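Local atomic coordinates of catalase (Pseudomonas syringae, PDB entry 1M7S), a protein that breaks down hydrogen peroxide into water and oxygen with the help of a bound heme, protecting cells from its toxic effects. Residues N124-F129 against T169-L174; D189-H194 against K209-S214; K213-I218 against K252-V257. All blocks are in the same frame, centred on the assembly; numbering follows the deposited sequence.

Contact 1. Residues N124-F129 against T169-L174; sequences NNFPTF and TRTLTL. With HEM (protoporphyrin IX containing Fe), chain E.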
loop_
_atom_site.group_PDB
_atom_site.type_symbol
_atom_site.label_atom_id
_atom_site.label_comp_id
_atom_site.label_asym_id
_atom_site.label_seq_id
_atom_site.Cartn_x
_atom_site.Cartn_y
_atom_site.Cartn_z
ATOM N N ASN A 124 -12.571 27.524 -2.271
ATOM C CA ASN A 124 -11.409 28.329 -2.120
ATOM C C ASN A 124 -11.804 29.751 -1.771
ATOM O O ASN A 124 -12.945 30.167 -2.007
ATOM C CB ASN A 124 -10.619 28.390 -3.461
ATOM C CG ASN A 124 -9.595 27.303 -3.648
ATOM O OD1 ASN A 124 -9.258 26.487 -2.787
ATOM N ND2 ASN A 124 -9.036 27.178 -4.858
ATOM N N ASN A 125 -10.859 30.548 -1.268
ATOM C CA ASN A 125 -11.188 31.967 -1.049
ATOM C C ASN A 125 -11.307 32.627 -2.410
ATOM O O ASN A 125 -12.207 33.475 -2.585
ATOM C CB ASN A 125 -10.160 32.629 -0.112
ATOM C CG ASN A 125 -8.779 32.755 -0.744
ATOM O OD1 ASN A 125 -8.353 31.867 -1.489
ATOM N ND2 ASN A 125 -8.044 33.849 -0.480
ATOM N N PHE A 126 -10.527 32.263 -3.445
ATOM C CA PHE A 126 -10.689 32.973 -4.726
ATOM C C PHE A 126 -11.946 32.470 -5.424
ATOM O O PHE A 126 -12.201 31.267 -5.460
ATOM C CB PHE A 126 -9.509 32.717 -5.671
ATOM C CG PHE A 126 -8.159 33.210 -5.253
ATOM C CD1 PHE A 126 -7.974 34.098 -4.215
ATOM C CD2 PHE A 126 -7.047 32.773 -5.997
ATOM C CE1 PHE A 126 -6.700 34.506 -3.840
ATOM C CE2 PHE A 126 -5.778 33.241 -5.652
ATOM C CZ PHE A 126 -5.608 34.099 -4.579
ATOM N N PRO A 127 -12.730 33.348 -6.020
ATOM C CA PRO A 127 -14.001 32.900 -6.622
ATOM C C PRO A 127 -13.891 32.301 -8.003
ATOM O O PRO A 127 -14.831 31.846 -8.669
ATOM C CB PRO A 127 -14.843 34.198 -6.678
ATOM C CG PRO A 127 -13.747 35.200 -6.914
ATOM C CD PRO A 127 -12.591 34.807 -5.975
ATOM N N THR A 128 -12.667 32.351 -8.583
ATOM C CA THR A 128 -12.414 31.866 -9.934
ATOM C C THR A 128 -11.147 30.987 -9.858
ATOM O O THR A 128 -10.390 31.122 -8.904
ATOM C CB THR A 128 -12.187 32.994 -10.954
ATOM O OG1 THR A 128 -11.249 33.987 -10.521
ATOM C CG2 THR A 128 -13.551 33.666 -11.185
ATOM N N PHE A 129 -10.906 30.241 -10.922
ATOM C CA PHE A 129 -9.714 29.378 -10.967
ATOM C C PHE A 129 -8.874 29.724 -12.188
ATOM O O PHE A 129 -9.280 30.578 -13.002
ATOM C CB PHE A 129 -10.178 27.919 -11.023
ATOM C CG PHE A 129 -9.097 27.017 -10.482
ATOM C CD1 PHE A 129 -8.515 26.046 -11.293
ATOM C CD2 PHE A 129 -8.680 27.154 -9.169
ATOM C CE1 PHE A 129 -7.536 25.236 -10.763
ATOM C CE2 PHE A 129 -7.687 26.345 -8.646
ATOM C CZ PHE A 129 -7.107 25.386 -9.461
ATOM N N THR A 169 -5.642 34.759 -16.662
ATOM C CA THR A 169 -5.356 36.148 -16.356
ATOM C C THR A 169 -6.111 36.655 -15.140
ATOM O O THR A 169 -5.516 37.298 -14.247
ATOM C CB THR A 169 -5.607 37.061 -17.579
ATOM O OG1 THR A 169 -4.897 36.474 -18.672
ATOM C CG2 THR A 169 -5.146 38.518 -17.455
ATOM N N ARG A 170 -7.417 36.379 -15.060
ATOM C CA ARG A 170 -8.152 36.941 -13.888
ATOM C C ARG A 170 -7.644 36.326 -12.595
ATOM O O ARG A 170 -7.392 37.044 -11.612
ATOM C CB ARG A 170 -9.650 36.607 -14.120
ATOM C CG ARG A 170 -10.546 37.243 -13.031
ATOM C CD ARG A 170 -11.939 36.569 -13.026
ATOM N NE ARG A 170 -12.761 37.437 -12.173
ATOM C CZ ARG A 170 -12.805 37.618 -10.850
ATOM N NH1 ARG A 170 -12.160 36.873 -9.975
ATOM N NH2 ARG A 170 -13.619 38.597 -10.438
ATOM N N THR A 171 -7.498 35.014 -12.509
ATOM C CA THR A 171 -7.055 34.418 -11.242
ATOM C C THR A 171 -5.599 34.680 -10.914
ATOM O O THR A 171 -5.237 34.792 -9.730
ATOM C CB THR A 171 -7.461 32.939 -11.124
ATOM O OG1 THR A 171 -8.888 32.937 -11.456
ATOM C CG2 THR A 171 -7.265 32.383 -9.732
ATOM N N LEU A 172 -4.681 34.827 -11.879
ATOM C CA LEU A 172 -3.330 35.259 -11.569
ATOM C C LEU A 172 -3.333 36.675 -11.011
ATOM O O LEU A 172 -2.509 37.027 -10.167
ATOM C CB LEU A 172 -2.454 35.261 -12.857
ATOM C CG LEU A 172 -2.158 33.823 -13.303
ATOM C CD1 LEU A 172 -1.592 33.904 -14.718
ATOM C CD2 LEU A 172 -1.192 33.210 -12.285
ATOM N N THR A 173 -4.283 37.502 -11.393
ATOM C CA THR A 173 -4.416 38.874 -10.837
ATOM C C THR A 173 -4.795 38.753 -9.377
ATOM O O THR A 173 -4.152 39.398 -8.520
ATOM C CB THR A 173 -5.514 39.630 -11.624
ATOM O OG1 THR A 173 -5.007 39.769 -12.950
ATOM C CG2 THR A 173 -5.863 41.015 -11.096
ATOM N N LEU A 174 -5.700 37.836 -9.010
ATOM C CA LEU A 174 -5.971 37.660 -7.582
ATOM C C LEU A 174 -4.752 37.131 -6.813
ATOM O O LEU A 174 -4.369 37.559 -5.729
ATOM C CB LEU A 174 -7.071 36.564 -7.385
ATOM C CG LEU A 174 -8.482 36.971 -7.798
ATOM C CD1 LEU A 174 -9.412 35.750 -7.645
ATOM C CD2 LEU A 174 -9.067 38.108 -6.949
HETATM C CHA HEM E . -7.720 19.141 -2.852
HETATM C CHB HEM E . -10.195 23.144 -3.982
HETATM C CHC HEM E . -9.573 22.187 -8.679
HETATM C CHD HEM E . -7.991 17.734 -7.537
HETATM C C1A HEM E . -8.433 20.314 -2.769
HETATM C C2A HEM E . -8.779 20.995 -1.498
HETATM C C3A HEM E . -9.460 22.097 -1.811
HETATM C C4A HEM E . -9.545 22.160 -3.261
HETATM C CMA HEM E . -10.084 23.145 -0.880
HETATM C CAA HEM E . -8.386 20.416 -0.129
HETATM C CBA HEM E . -9.545 19.679 0.622
HETATM C CGA HEM E . -9.062 19.335 2.057
HETATM O O1A HEM E . -8.922 18.101 2.241
HETATM O O2A HEM E . -8.950 20.342 2.784
HETATM C C1B HEM E . -10.275 23.226 -5.347
HETATM C C2B HEM E . -11.019 24.229 -6.097
HETATM C C3B HEM E . -10.832 23.968 -7.408
HETATM C C4B HEM E . -9.994 22.804 -7.501
HETATM C CMB HEM E . -11.818 25.360 -5.437
HETATM C CAB HEM E . -11.335 24.693 -8.657
HETATM C CBB HEM E . -12.438 25.416 -8.692
HETATM C C1C HEM E . -9.200 20.870 -8.759
HETATM C C2C HEM E . -9.227 20.072 -9.963
HETATM C C3C HEM E . -8.817 18.836 -9.647
HETATM C C4C HEM E . -8.472 18.851 -8.241
HETATM C CMC HEM E . -9.723 20.542 -11.357
HETATM C CAC HEM E . -8.664 17.574 -10.517
HETATM C CBC HEM E . -9.527 17.226 -11.489
HETATM C C1D HEM E . -7.717 17.779 -6.164
HETATM C C2D HEM E . -7.128 16.683 -5.413
HETATM C C3D HEM E . -7.052 17.058 -4.134
HETATM C C4D HEM E . -7.590 18.398 -4.043
HETATM C CMD HEM E . -6.691 15.371 -6.086
HETATM C CAD HEM E . -6.511 16.247 -2.921
HETATM C CBD HEM E . -7.720 15.568 -2.181
HETATM C CGD HEM E . -7.303 14.588 -1.100
HETATM O O1D HEM E . -8.166 14.377 -0.177
HETATM O O2D HEM E . -6.200 13.989 -1.113
HETATM N NA HEM E . -8.876 21.088 -3.803
HETATM N NB HEM E . -9.672 22.349 -6.226
HETATM N NC HEM E . -8.705 20.111 -7.721
HETATM N ND HEM E . -8.032 18.789 -5.279
HETATM FE FE HEM E . -8.879 20.549 -5.759
HETATM O O HOH W 1 -8.636 32.910 -14.293
HETATM O O HOH W 2 -7.026 22.200 -6.185
#
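The hydroxyl of T128 meets two polar groups of helix 169-176. It shares a hydrogen bond with T171 OG1, 2.7 Å from T128 OG1, and either hydroxyl could be the donor. R170 NH1 also donates to T128 OG1 over 3.1 Å. The arginine chain is extended from CG to NE and crosses the threonine at about a right angle, with T128 OG1 tilted 21° out of the guanidinium plane. T128 OG1 lies between its own backbone N and carbonyl carbon (chi1 48°), the position from which it meets both T171 OG1 and R170 NH1. R170 NE has a further, weak bond to Q414 OE1.

Water 1 donates to F129 O and accepts from T171 N, which ties the loop backbone to the helix backbone.

The apolar part centres on L174. Its CB sits over the middle of the F126 ring, 3.8 Å from the centroid, in a CH-pi contact. Its CD1 turns to F126 CB at 3.6 Å and also meets P127 CD tip to tip. T171 CG2 touches F126 CD2 at 3.8 Å.

F129 points away from the helix, and its chi1 (-156°) carries CG toward the heme. HEM CAB lies over one face of its ring, offset toward the rim, 3.7 Å from F129 CD2. N124, the last residue of strand 117-124 and a predicted active-site residue, packs on the heme just before this loop. The contact joins the loop that follows barrel strand 117-124 and lines the catalase heme pocket to helix 169-176, which also packs on helices 413-421 and 443-456.

Contact 2. Residues D189-H194 against K209-S214; sequences DGNGVH and KFHWKS. With HEM (protoporphyrin IX containing Fe), chain E.
An antiparallel strand pairing, next to the heme pocket, joins D189-H194 to K209-S214. G190 and W212 form a hydrogen-bonded pair, with G190 N to W212 O at 3.0 Å and W212 N to G190 O at 2.7 Å. N191 and H211 form the next, non-hydrogen-bonded pair. G192 N then donates to F210 O.

D189 closes one end with both carboxylate oxygens. H211 NE2 donates to D189 OD2 over 2.7 Å, nearly straight at 169°. The carboxylate and imidazole planes are 63° apart. The N-H comes to OD2 from above the carboxylate plane, while OD2 lies in the ring plane. S214 N donates to D189 OD1 at 2.8 Å. H211 ND1 bonds E284 OE2, so both ring nitrogens have carboxylate partners, which would probably favour a protonated ring. Water 4 links D189 OD2 to K213 NZ.

N191 lies beside H211 and points the same way, its amide almost parallel to the ring. N191 OD1 is 3.4 Å from H211 CD2, while ND2 bonds N125 O. On the other face, the edge of the W212 ring meets G190 CA, where the glycine leaves room for the indole.

At the far end K209 NZ donates to V193 O over 2.9 Å, nearly along the C=O axis, and also to K277 O. V193 and H194 turn to the heme vinyl group. HEM CBB is 3.5 Å from V193 CG1 and 3.4 Å from H194 NE2. H194 ND1 bonds D322 OD2, and NE2 bonds R328 NH1. A short strand of the catalase beta-barrel here runs into the heme pocket wall.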
loop_
_atom_site.group_PDB
_atom_site.type_symbol
_atom_site.label_atom_id
_atom_site.label_comp_id
_atom_site.label_asym_id
_atom_site.label_seq_id
_atom_site.Cartn_x
_atom_site.Cartn_y
_atom_site.Cartn_z
ATOM N N ASP A 189 -13.050 35.197 2.608
ATOM C CA ASP A 189 -14.334 34.629 2.198
ATOM C C ASP A 189 -14.081 33.230 1.641
ATOM O O ASP A 189 -12.953 32.796 1.507
ATOM C CB ASP A 189 -14.986 35.480 1.107
ATOM C CG ASP A 189 -15.700 36.724 1.572
ATOM O OD1 ASP A 189 -15.737 37.030 2.777
ATOM O OD2 ASP A 189 -16.256 37.425 0.669
ATOM N N GLY A 190 -15.158 32.526 1.298
ATOM C CA GLY A 190 -15.040 31.214 0.671
ATOM C C GLY A 190 -16.010 31.215 -0.520
ATOM O O GLY A 190 -16.998 31.976 -0.574
ATOM N N ASN A 191 -15.634 30.464 -1.553
ATOM C CA ASN A 191 -16.463 30.389 -2.755
ATOM C C ASN A 191 -16.465 28.970 -3.290
ATOM O O ASN A 191 -15.419 28.336 -3.296
ATOM C CB ASN A 191 -15.921 31.330 -3.849
ATOM C CG ASN A 191 -16.106 32.798 -3.496
ATOM O OD1 ASN A 191 -17.187 33.334 -3.615
ATOM N ND2 ASN A 191 -15.065 33.468 -3.000
ATOM N N GLY A 192 -17.573 28.491 -3.881
ATOM C CA GLY A 192 -17.638 27.181 -4.506
ATOM C C GLY A 192 -16.914 27.176 -5.844
ATOM O O GLY A 192 -16.508 26.095 -6.283
ATOM N N VAL A 193 -16.712 28.349 -6.413
ATOM C CA VAL A 193 -16.156 28.609 -7.725
ATOM C C VAL A 193 -17.131 28.218 -8.836
ATOM O O VAL A 193 -17.619 29.113 -9.555
ATOM C CB VAL A 193 -14.776 27.997 -7.952
ATOM C CG1 VAL A 193 -14.245 28.368 -9.311
ATOM C CG2 VAL A 193 -13.807 28.556 -6.878
ATOM N N HIS A 194 -17.446 26.955 -8.966
ATOM C CA HIS A 194 -18.349 26.502 -10.012
ATOM C C HIS A 194 -19.810 26.788 -9.688
ATOM O O HIS A 194 -20.162 26.844 -8.522
ATOM C CB HIS A 194 -18.315 24.953 -10.063
ATOM C CG HIS A 194 -16.949 24.376 -9.962
ATOM N ND1 HIS A 194 -16.046 24.559 -10.984
ATOM C CD2 HIS A 194 -16.315 23.675 -8.974
ATOM C CE1 HIS A 194 -14.898 23.969 -10.643
ATOM N NE2 HIS A 194 -15.048 23.426 -9.459
ATOM N N LYS A 209 -24.282 29.495 -7.666
ATOM C CA LYS A 209 -22.952 29.701 -7.124
ATOM C C LYS A 209 -23.077 29.939 -5.610
ATOM O O LYS A 209 -24.026 30.553 -5.126
ATOM C CB LYS A 209 -22.285 30.870 -7.798
ATOM C CG LYS A 209 -21.715 30.422 -9.149
ATOM C CD LYS A 209 -20.840 31.591 -9.635
ATOM C CE LYS A 209 -20.215 31.165 -10.957
ATOM N NZ LYS A 209 -18.766 31.325 -10.970
ATOM N N PHE A 210 -22.146 29.417 -4.819
ATOM C CA PHE A 210 -22.135 29.561 -3.363
ATOM C C PHE A 210 -20.997 30.461 -2.897
ATOM O O PHE A 210 -19.862 30.376 -3.398
ATOM C CB PHE A 210 -21.877 28.198 -2.691
ATOM C CG PHE A 210 -22.974 27.198 -2.885
ATOM C CD1 PHE A 210 -24.124 27.248 -2.082
ATOM C CD2 PHE A 210 -22.896 26.205 -3.831
ATOM C CE1 PHE A 210 -25.142 26.339 -2.258
ATOM C CE2 PHE A 210 -23.888 25.277 -3.991
ATOM C CZ PHE A 210 -25.039 25.328 -3.206
ATOM N N HIS A 211 -21.246 31.288 -1.906
ATOM C CA HIS A 211 -20.328 32.275 -1.378
ATOM C C HIS A 211 -20.437 32.334 0.149
ATOM O O HIS A 211 -21.533 32.682 0.641
ATOM C CB HIS A 211 -20.652 33.664 -1.970
ATOM C CG HIS A 211 -19.894 34.833 -1.396
ATOM N ND1 HIS A 211 -20.515 36.047 -1.125
ATOM C CD2 HIS A 211 -18.605 34.994 -1.025
ATOM C CE1 HIS A 211 -19.614 36.882 -0.609
ATOM N NE2 HIS A 211 -18.438 36.287 -0.542
ATOM N N TRP A 212 -19.311 32.064 0.788
ATOM C CA TRP A 212 -19.259 32.210 2.246
ATOM C C TRP A 212 -18.744 33.620 2.509
ATOM O O TRP A 212 -17.588 33.939 2.207
ATOM C CB TRP A 212 -18.290 31.237 2.910
ATOM C CG TRP A 212 -18.615 29.804 2.919
ATOM C CD1 TRP A 212 -17.934 28.827 2.225
ATOM C CD2 TRP A 212 -19.624 29.106 3.678
ATOM N NE1 TRP A 212 -18.465 27.606 2.498
ATOM C CE2 TRP A 212 -19.500 27.738 3.405
ATOM C CE3 TRP A 212 -20.615 29.528 4.572
ATOM C CZ2 TRP A 212 -20.300 26.753 3.968
ATOM C CZ3 TRP A 212 -21.426 28.554 5.133
ATOM C CH2 TRP A 212 -21.302 27.163 4.841
ATOM N N LYS A 213 -19.588 34.483 3.090
ATOM C CA LYS A 213 -19.187 35.847 3.387
ATOM C C LYS A 213 -18.682 35.944 4.822
ATOM O O LYS A 213 -19.439 35.658 5.765
ATOM C CB LYS A 213 -20.331 36.862 3.192
ATOM C CG LYS A 213 -19.855 38.284 3.493
ATOM C CD LYS A 213 -20.682 39.330 2.778
ATOM C CE LYS A 213 -20.163 40.714 3.215
ATOM N NZ LYS A 213 -18.971 41.108 2.405
ATOM N N SER A 214 -17.395 36.291 4.962
ATOM C CA SER A 214 -16.825 36.417 6.295
ATOM C C SER A 214 -17.482 37.516 7.145
ATOM O O SER A 214 -17.569 38.664 6.707
ATOM C CB SER A 214 -15.328 36.792 6.206
ATOM O OG SER A 214 -14.863 36.932 7.559
HETATM C CHA HEM E . -7.720 19.141 -2.852
HETATM C CHB HEM E . -10.195 23.144 -3.982
HETATM C CHC HEM E . -9.573 22.187 -8.679
HETATM C CHD HEM E . -7.991 17.734 -7.537
HETATM C C1A HEM E . -8.433 20.314 -2.769
HETATM C C2A HEM E . -8.779 20.995 -1.498
HETATM C C3A HEM E . -9.460 22.097 -1.811
HETATM C C4A HEM E . -9.545 22.160 -3.261
HETATM C CMA HEM E . -10.084 23.145 -0.880
HETATM C CAA HEM E . -8.386 20.416 -0.129
HETATM C CBA HEM E . -9.545 19.679 0.622
HETATM C CGA HEM E . -9.062 19.335 2.057
HETATM O O1A HEM E . -8.922 18.101 2.241
HETATM O O2A HEM E . -8.950 20.342 2.784
HETATM C C1B HEM E . -10.275 23.226 -5.347
HETATM C C2B HEM E . -11.019 24.229 -6.097
HETATM C C3B HEM E . -10.832 23.968 -7.408
HETATM C C4B HEM E . -9.994 22.804 -7.501
HETATM C CMB HEM E . -11.818 25.360 -5.437
HETATM C CAB HEM E . -11.335 24.693 -8.657
HETATM C CBB HEM E . -12.438 25.416 -8.692
HETATM C C1C HEM E . -9.200 20.870 -8.759
HETATM C C2C HEM E . -9.227 20.072 -9.963
HETATM C C3C HEM E . -8.817 18.836 -9.647
HETATM C C4C HEM E . -8.472 18.851 -8.241
HETATM C CMC HEM E . -9.723 20.542 -11.357
HETATM C CAC HEM E . -8.664 17.574 -10.517
HETATM C CBC HEM E . -9.527 17.226 -11.489
HETATM C C1D HEM E . -7.717 17.779 -6.164
HETATM C C2D HEM E . -7.128 16.683 -5.413
HETATM C C3D HEM E . -7.052 17.058 -4.134
HETATM C C4D HEM E . -7.590 18.398 -4.043
HETATM C CMD HEM E . -6.691 15.371 -6.086
HETATM C CAD HEM E . -6.511 16.247 -2.921
HETATM C CBD HEM E . -7.720 15.568 -2.181
HETATM C CGD HEM E . -7.303 14.588 -1.100
HETATM O O1D HEM E . -8.166 14.377 -0.177
HETATM O O2D HEM E . -6.200 13.989 -1.113
HETATM N NA HEM E . -8.876 21.088 -3.803
HETATM N NB HEM E . -9.672 22.349 -6.226
HETATM N NC HEM E . -8.705 20.111 -7.721
HETATM N ND HEM E . -8.032 18.789 -5.279
HETATM FE FE HEM E . -8.879 20.549 -5.759
HETATM O O HOH W 3 -16.375 39.575 4.636
HETATM O O HOH W 4 -17.203 39.770 0.718
HETATM O O HOH W 5 -19.152 33.065 -5.367
HETATM O O HOH W 6 -18.428 30.652 -6.497
HETATM O O HOH W 7 -20.007 28.308 -6.245
HETATM O O HOH W 2 -7.026 22.200 -6.185
#

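Contact 3. Residues K213-I218 against K252-V257; sequences KSLQGI and KWDLYV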
loop_
_atom_site.group_PDB
_atom_site.type_symbol
_atom_site.label_atom_id
_atom_site.label_comp_id
_atom_site.label_asym_id
_atom_site.label_seq_id
_atom_site.Cartn_x
_atom_site.Cartn_y
_atom_site.Cartn_z
ATOM N N LYS A 213 -19.588 34.483 3.090
ATOM C CA LYS A 213 -19.187 35.847 3.387
ATOM C C LYS A 213 -18.682 35.944 4.822
ATOM O O LYS A 213 -19.439 35.658 5.765
ATOM C CB LYS A 213 -20.331 36.862 3.192
ATOM C CG LYS A 213 -19.855 38.284 3.493
ATOM C CD LYS A 213 -20.682 39.330 2.778
ATOM C CE LYS A 213 -20.163 40.714 3.215
ATOM N NZ LYS A 213 -18.971 41.108 2.405
ATOM N N SER A 214 -17.395 36.291 4.962
ATOM C CA SER A 214 -16.825 36.417 6.295
ATOM C C SER A 214 -17.482 37.516 7.145
ATOM O O SER A 214 -17.569 38.664 6.707
ATOM C CB SER A 214 -15.328 36.792 6.206
ATOM O OG SER A 214 -14.863 36.932 7.559
ATOM N N LEU A 215 -17.937 37.143 8.325
ATOM C CA LEU A 215 -18.547 38.086 9.260
ATOM C C LEU A 215 -17.472 38.756 10.094
ATOM O O LEU A 215 -17.770 39.695 10.827
ATOM C CB LEU A 215 -19.650 37.455 10.117
ATOM C CG LEU A 215 -20.781 36.837 9.237
ATOM C CD1 LEU A 215 -21.904 36.321 10.125
ATOM C CD2 LEU A 215 -21.312 37.822 8.215
ATOM N N GLN A 216 -16.185 38.392 9.898
ATOM C CA GLN A 216 -15.087 39.074 10.579
ATOM C C GLN A 216 -14.469 40.102 9.651
ATOM O O GLN A 216 -13.577 40.848 10.048
ATOM C CB GLN A 216 -14.016 38.056 10.988
ATOM C CG GLN A 216 -14.465 37.040 11.997
ATOM C CD GLN A 216 -15.502 36.063 11.526
ATOM O OE1 GLN A 216 -16.602 35.988 12.091
ATOM N NE2 GLN A 216 -15.178 35.275 10.504
ATOM N N GLY A 217 -14.865 40.096 8.373
ATOM C CA GLY A 217 -14.305 41.009 7.394
ATOM C C GLY A 217 -13.106 40.314 6.701
ATOM O O GLY A 217 -12.744 39.181 7.031
ATOM N N ILE A 218 -12.581 41.021 5.728
ATOM C CA ILE A 218 -11.421 40.614 4.951
ATOM C C ILE A 218 -10.175 41.342 5.443
ATOM O O ILE A 218 -10.117 42.581 5.491
ATOM C CB ILE A 218 -11.572 40.996 3.457
ATOM C CG1 ILE A 218 -12.829 40.380 2.858
ATOM C CG2 ILE A 218 -10.341 40.579 2.639
ATOM C CD1 ILE A 218 -13.085 38.940 3.205
ATOM N N LYS A 252 -17.457 33.254 12.074
ATOM C CA LYS A 252 -18.666 32.939 11.338
ATOM C C LYS A 252 -18.685 33.430 9.893
ATOM O O LYS A 252 -18.113 34.442 9.510
ATOM C CB LYS A 252 -19.866 33.651 12.014
ATOM C CG LYS A 252 -20.183 32.951 13.357
ATOM C CD LYS A 252 -21.027 33.863 14.269
ATOM C CE LYS A 252 -22.010 34.741 13.584
ATOM N NZ LYS A 252 -21.631 36.155 13.337
ATOM N N TRP A 253 -19.492 32.686 9.093
ATOM C CA TRP A 253 -19.674 33.066 7.707
ATOM C C TRP A 253 -21.162 32.882 7.310
ATOM O O TRP A 253 -21.795 31.910 7.672
ATOM C CB TRP A 253 -18.862 32.174 6.780
ATOM C CG TRP A 253 -17.378 32.378 6.761
ATOM C CD1 TRP A 253 -16.639 33.049 5.833
ATOM C CD2 TRP A 253 -16.473 31.854 7.727
ATOM N NE1 TRP A 253 -15.291 32.993 6.193
ATOM C CE2 TRP A 253 -15.180 32.228 7.341
ATOM C CE3 TRP A 253 -16.628 31.045 8.878
ATOM C CZ2 TRP A 253 -14.053 31.865 8.068
ATOM C CZ3 TRP A 253 -15.512 30.713 9.618
ATOM C CH2 TRP A 253 -14.203 31.108 9.205
ATOM N N ASP A 254 -21.710 33.870 6.632
ATOM C CA ASP A 254 -23.055 33.799 6.074
ATOM C C ASP A 254 -22.936 33.147 4.694
ATOM O O ASP A 254 -22.015 33.506 3.934
ATOM C CB ASP A 254 -23.696 35.177 5.939
ATOM C CG ASP A 254 -24.383 35.605 7.255
ATOM O OD1 ASP A 254 -24.591 34.757 8.135
ATOM O OD2 ASP A 254 -24.688 36.810 7.375
ATOM N N LEU A 255 -23.810 32.190 4.419
ATOM C CA LEU A 255 -23.827 31.550 3.092
ATOM C C LEU A 255 -24.833 32.233 2.182
ATOM O O LEU A 255 -26.029 32.352 2.518
ATOM C CB LEU A 255 -24.190 30.061 3.238
ATOM C CG LEU A 255 -24.231 29.216 1.961
ATOM C CD1 LEU A 255 -22.832 29.243 1.290
ATOM C CD2 LEU A 255 -24.686 27.809 2.264
ATOM N N TYR A 256 -24.344 32.657 1.021
ATOM C CA TYR A 256 -25.166 33.227 -0.025
ATOM C C TYR A 256 -25.185 32.398 -1.316
ATOM O O TYR A 256 -24.172 31.768 -1.685
ATOM C CB TYR A 256 -24.660 34.629 -0.371
ATOM C CG TYR A 256 -24.885 35.683 0.670
ATOM C CD1 TYR A 256 -23.988 35.789 1.735
ATOM C CD2 TYR A 256 -25.951 36.584 0.603
ATOM C CE1 TYR A 256 -24.162 36.758 2.708
ATOM C CE2 TYR A 256 -26.142 37.553 1.581
ATOM C CZ TYR A 256 -25.251 37.614 2.629
ATOM O OH TYR A 256 -25.385 38.542 3.624
ATOM N N VAL A 257 -26.311 32.499 -2.049
ATOM C CA VAL A 257 -26.406 31.860 -3.369
ATOM C C VAL A 257 -26.727 32.870 -4.474
ATOM O O VAL A 257 -27.379 33.890 -4.217
ATOM C CB VAL A 257 -27.362 30.684 -3.506
ATOM C CG1 VAL A 257 -26.878 29.499 -2.644
ATOM C CG2 VAL A 257 -28.823 31.025 -3.179
#
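L215 lies across K252 and D254, with CD1 nearest K252 NZ and CD2 nearest D254 OD2. It crosses K252 obliquely and D254 at about a right angle. L215 CD1 is 3.2 Å from K252 NZ, and L215 CD2 is 3.6 Å from D254 OD2. An apolar branch thus packs against the polar ends of two strand residues. D254 OD1 is held by Q289 NE2 of the neighbouring strand 284-295.

Q216 folds back on K252 with both ends of its amide. Its chain is bent at chi2 (67°), which turns CD toward the strand backbone. K252 N donates to Q216 OE1 at 2.9 Å, almost straight. Q216 NE2 donates to K252 O at 3.2 Å, and also bonds R186 O. The side-chain amide thereby matches both backbone groups of one residue. K252 O also accepts from L215 N, and its two donors come from opposite faces of the carbonyl plane.

Q216 NE2 is also above one face of the W253 indole, 4.3 Å from W253 CZ2 and offset toward the rim. W253 CD1 reaches S214 CA at 3.4 Å, while NE1 bonds M188 O. On the other side of the sheet, Y256 CE1 packs obliquely against K213 CB at 3.9 Å.

In the backbone, K213 and D254 form an antiparallel hydrogen-bonded pair, bonded through K213 N to D254 O and D254 N to K213 O. S214 and W253 are the following non-hydrogen-bonded pair. S214 OG accepts from Q216 N, an ST turn. G217 follows with backbone angles that call for glycine. Here strand 205-214 ends in an ST turn beside the start of strand 252-260, two neighbouring antiparallel strands of the catalase beta-barrel.

Contact 1 closes along the chain before contact 2 opens, and contact 3 begins on the segment where contact 2 ends. The centres of contacts 2 and 3 are about 9 Å apart, and the two share K213 and S214. Strand 205-214 pairs with 190-191 in contact 2 and with 252-260 in contact 3, so strand 205-214 sits between 190-191 and 252-260 in one antiparallel sheet. Contact 1 lies about 12 Å from contact 2, between centres. It touches contact 2 where N124 O meets the backbone N of N191, probably in a hydrogen bond. Contacts 1 and 2 both reach the heme. The centre of contact 3 is about 18 Å from that of contact 1, and the two do not touch. Together they lead from helix 169-176, past the heme pocket, into the barrel sheet.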